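Local coordinates for YycN protein (Bacillus subtilis, PDB 1ON0), which probably transfers acyl groups, most likely acetyl, as a homodimeric member of the GNAT acetyltransferase family, at residues B[22-27]-B[44-49]. Sequence-based numbering, arbitrary orientation.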
# COMPACT_ATOMS: atom_id res chain seq x y z
N LYS B 22 14.88 -23.70 -3.16
CA LYS B 22 15.97 -22.93 -3.74
C LYS B 22 16.19 -21.65 -2.93
O LYS B 22 17.31 -21.19 -2.73
CB LYS B 22 15.65 -22.58 -5.19
CG LYS B 22 16.65 -21.65 -5.85
CD LYS B 22 16.15 -21.20 -7.22
CE LYS B 22 14.79 -20.53 -7.12
NZ LYS B 22 14.36 -20.07 -8.47
N HIS B 23 15.09 -21.09 -2.46
CA HIS B 23 15.14 -19.87 -1.68
C HIS B 23 15.77 -20.10 -0.29
O HIS B 23 16.57 -19.29 0.19
CB HIS B 23 13.73 -19.30 -1.53
CG HIS B 23 13.67 -18.00 -0.81
ND1 HIS B 23 14.11 -16.82 -1.37
CD2 HIS B 23 13.31 -17.71 0.46
CE1 HIS B 23 14.02 -15.86 -0.47
NE2 HIS B 23 13.54 -16.37 0.65
N TYR B 24 15.40 -21.20 0.34
CA TYR B 24 15.91 -21.55 1.67
C TYR B 24 17.43 -21.73 1.67
O TYR B 24 18.12 -21.36 2.61
CB TYR B 24 15.25 -22.84 2.17
CG TYR B 24 15.42 -23.07 3.64
CD1 TYR B 24 14.86 -22.19 4.57
CD2 TYR B 24 16.16 -24.16 4.12
CE1 TYR B 24 15.02 -22.39 5.93
CE2 TYR B 24 16.32 -24.37 5.48
CZ TYR B 24 15.75 -23.48 6.38
OH TYR B 24 15.90 -23.69 7.74
N ALA B 25 17.94 -22.33 0.60
CA ALA B 25 19.37 -22.55 0.48
C ALA B 25 20.06 -21.19 0.43
O ALA B 25 21.10 -20.99 1.06
CB ALA B 25 19.67 -23.35 -0.78
N GLU B 26 19.48 -20.26 -0.32
CA GLU B 26 20.04 -18.93 -0.46
C GLU B 26 20.02 -18.23 0.91
O GLU B 26 20.95 -17.49 1.24
CB GLU B 26 19.21 -18.17 -1.50
CG GLU B 26 19.53 -16.69 -1.71
CD GLU B 26 18.45 -15.99 -2.55
OE1 GLU B 26 18.12 -16.51 -3.64
OE2 GLU B 26 17.94 -14.92 -2.12
N GLU B 27 18.99 -18.48 1.70
CA GLU B 27 18.88 -17.87 3.02
C GLU B 27 19.92 -18.47 3.97
O GLU B 27 20.53 -17.76 4.77
CB GLU B 27 17.49 -18.09 3.59
CG GLU B 27 16.36 -17.43 2.83
CD GLU B 27 16.22 -15.96 3.14
OE1 GLU B 27 15.07 -15.49 3.26
OE2 GLU B 27 17.25 -15.26 3.25
N LYS B 44 16.86 -29.44 -0.07
CA LYS B 44 15.84 -30.40 -0.48
C LYS B 44 15.55 -31.41 0.64
O LYS B 44 14.39 -31.78 0.85
CB LYS B 44 16.27 -31.14 -1.75
CG LYS B 44 16.24 -30.28 -2.99
CD LYS B 44 16.54 -31.08 -4.25
CE LYS B 44 16.51 -30.18 -5.48
NZ LYS B 44 16.62 -30.95 -6.76
N GLN B 45 16.59 -31.84 1.34
CA GLN B 45 16.47 -32.80 2.43
C GLN B 45 15.59 -32.29 3.56
O GLN B 45 14.69 -32.99 4.03
CB GLN B 45 17.85 -33.17 2.98
CG GLN B 45 18.66 -34.10 2.09
CD GLN B 45 18.18 -35.54 2.14
OE1 GLN B 45 18.54 -36.36 1.29
NE2 GLN B 45 17.37 -35.87 3.15
N VAL B 46 15.87 -31.07 4.01
CA VAL B 46 15.08 -30.46 5.07
C VAL B 46 13.60 -30.48 4.70
O VAL B 46 12.78 -30.95 5.46
CB VAL B 46 15.49 -28.99 5.31
CG1 VAL B 46 14.51 -28.34 6.26
CG2 VAL B 46 16.91 -28.91 5.87
N PHE B 47 13.27 -29.95 3.52
CA PHE B 47 11.89 -29.89 3.08
C PHE B 47 11.31 -31.26 2.77
O PHE B 47 10.10 -31.47 2.88
CB PHE B 47 11.74 -28.98 1.86
CG PHE B 47 11.90 -27.53 2.18
CD1 PHE B 47 10.87 -26.80 2.74
CD2 PHE B 47 13.13 -26.90 2.00
CE1 PHE B 47 11.06 -25.48 3.12
CE2 PHE B 47 13.32 -25.59 2.38
CZ PHE B 47 12.28 -24.87 2.95
N THR B 48 12.16 -32.20 2.40
CA THR B 48 11.68 -33.54 2.11
C THR B 48 11.36 -34.25 3.41
O THR B 48 10.33 -34.90 3.54
CB THR B 48 12.71 -34.35 1.32
OG1 THR B 48 12.89 -33.76 0.03
CG2 THR B 48 12.23 -35.78 1.15
N ASP B 49 12.25 -34.13 4.39
CA ASP B 49 12.03 -34.78 5.68
C ASP B 49 10.85 -34.15 6.40
O ASP B 49 10.11 -34.83 7.12
CB ASP B 49 13.28 -34.69 6.55
CG ASP B 49 14.51 -35.19 5.82
OD1 ASP B 49 14.36 -36.02 4.91
OD2 ASP B 49 15.63 -34.75 6.18
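Two different first torsions bring Tyr24 and Phe47 together: Tyr24 has CG opposite its backbone N and beside its carbonyl carbon (chi1 -165°), which lays the base of its ring against Phe47, while Phe47 places CG opposite its carbonyl carbon (chi1 -71°), which carries the end of its ring across to helix 10-31. The result is an offset T-shaped pair, with the edge of Phe47 directed at the face of Tyr24, ring centroids 5.2 Å apart and planes at 87°. The offset shifts the meeting point toward the root of the tyrosine. Phe47 CE2 comes within 3.4 Å of Tyr24 CB, which lies in the plane of the phenylalanine ring at its edge, and Phe47 CZ follows at 3.7 Å from Tyr24 CG. A flat phenyl suits this place because its thin rim can slip in beside another aromatic side chain; Phe47 also packs on Thr20 and Thr21 of helix 10-31. Tyr24, only partly exposed, offers a broad face and also touches Ser43, a place suited to an aromatic with a polar end. Val46, short and branched, adds a looser apolar touch, its CG1 4.4 Å from Tyr24 CE2, and also rests on Trp34 in the connection between the helices. With an alanine here instead of Tyr24, CB could still meet Phe47 CE2, but the Phe47 edge would probably lose the ring it faces and a gap would open beside Val46 CG1. The small, buried Ala25 packs on Ala39 and Ser43 of helix 36-50. Thr48 OG1 donates to Lys44 O (2.6 Å) from above the carbonyl plane, as does Thr48 N, so this oxygen takes two donors from one residue. Here these consecutive helices of the GNAT fold meet through aromatic and apolar packing, so the fit between 22-27 and 44-49 probably depends on shape more than on polar pairing.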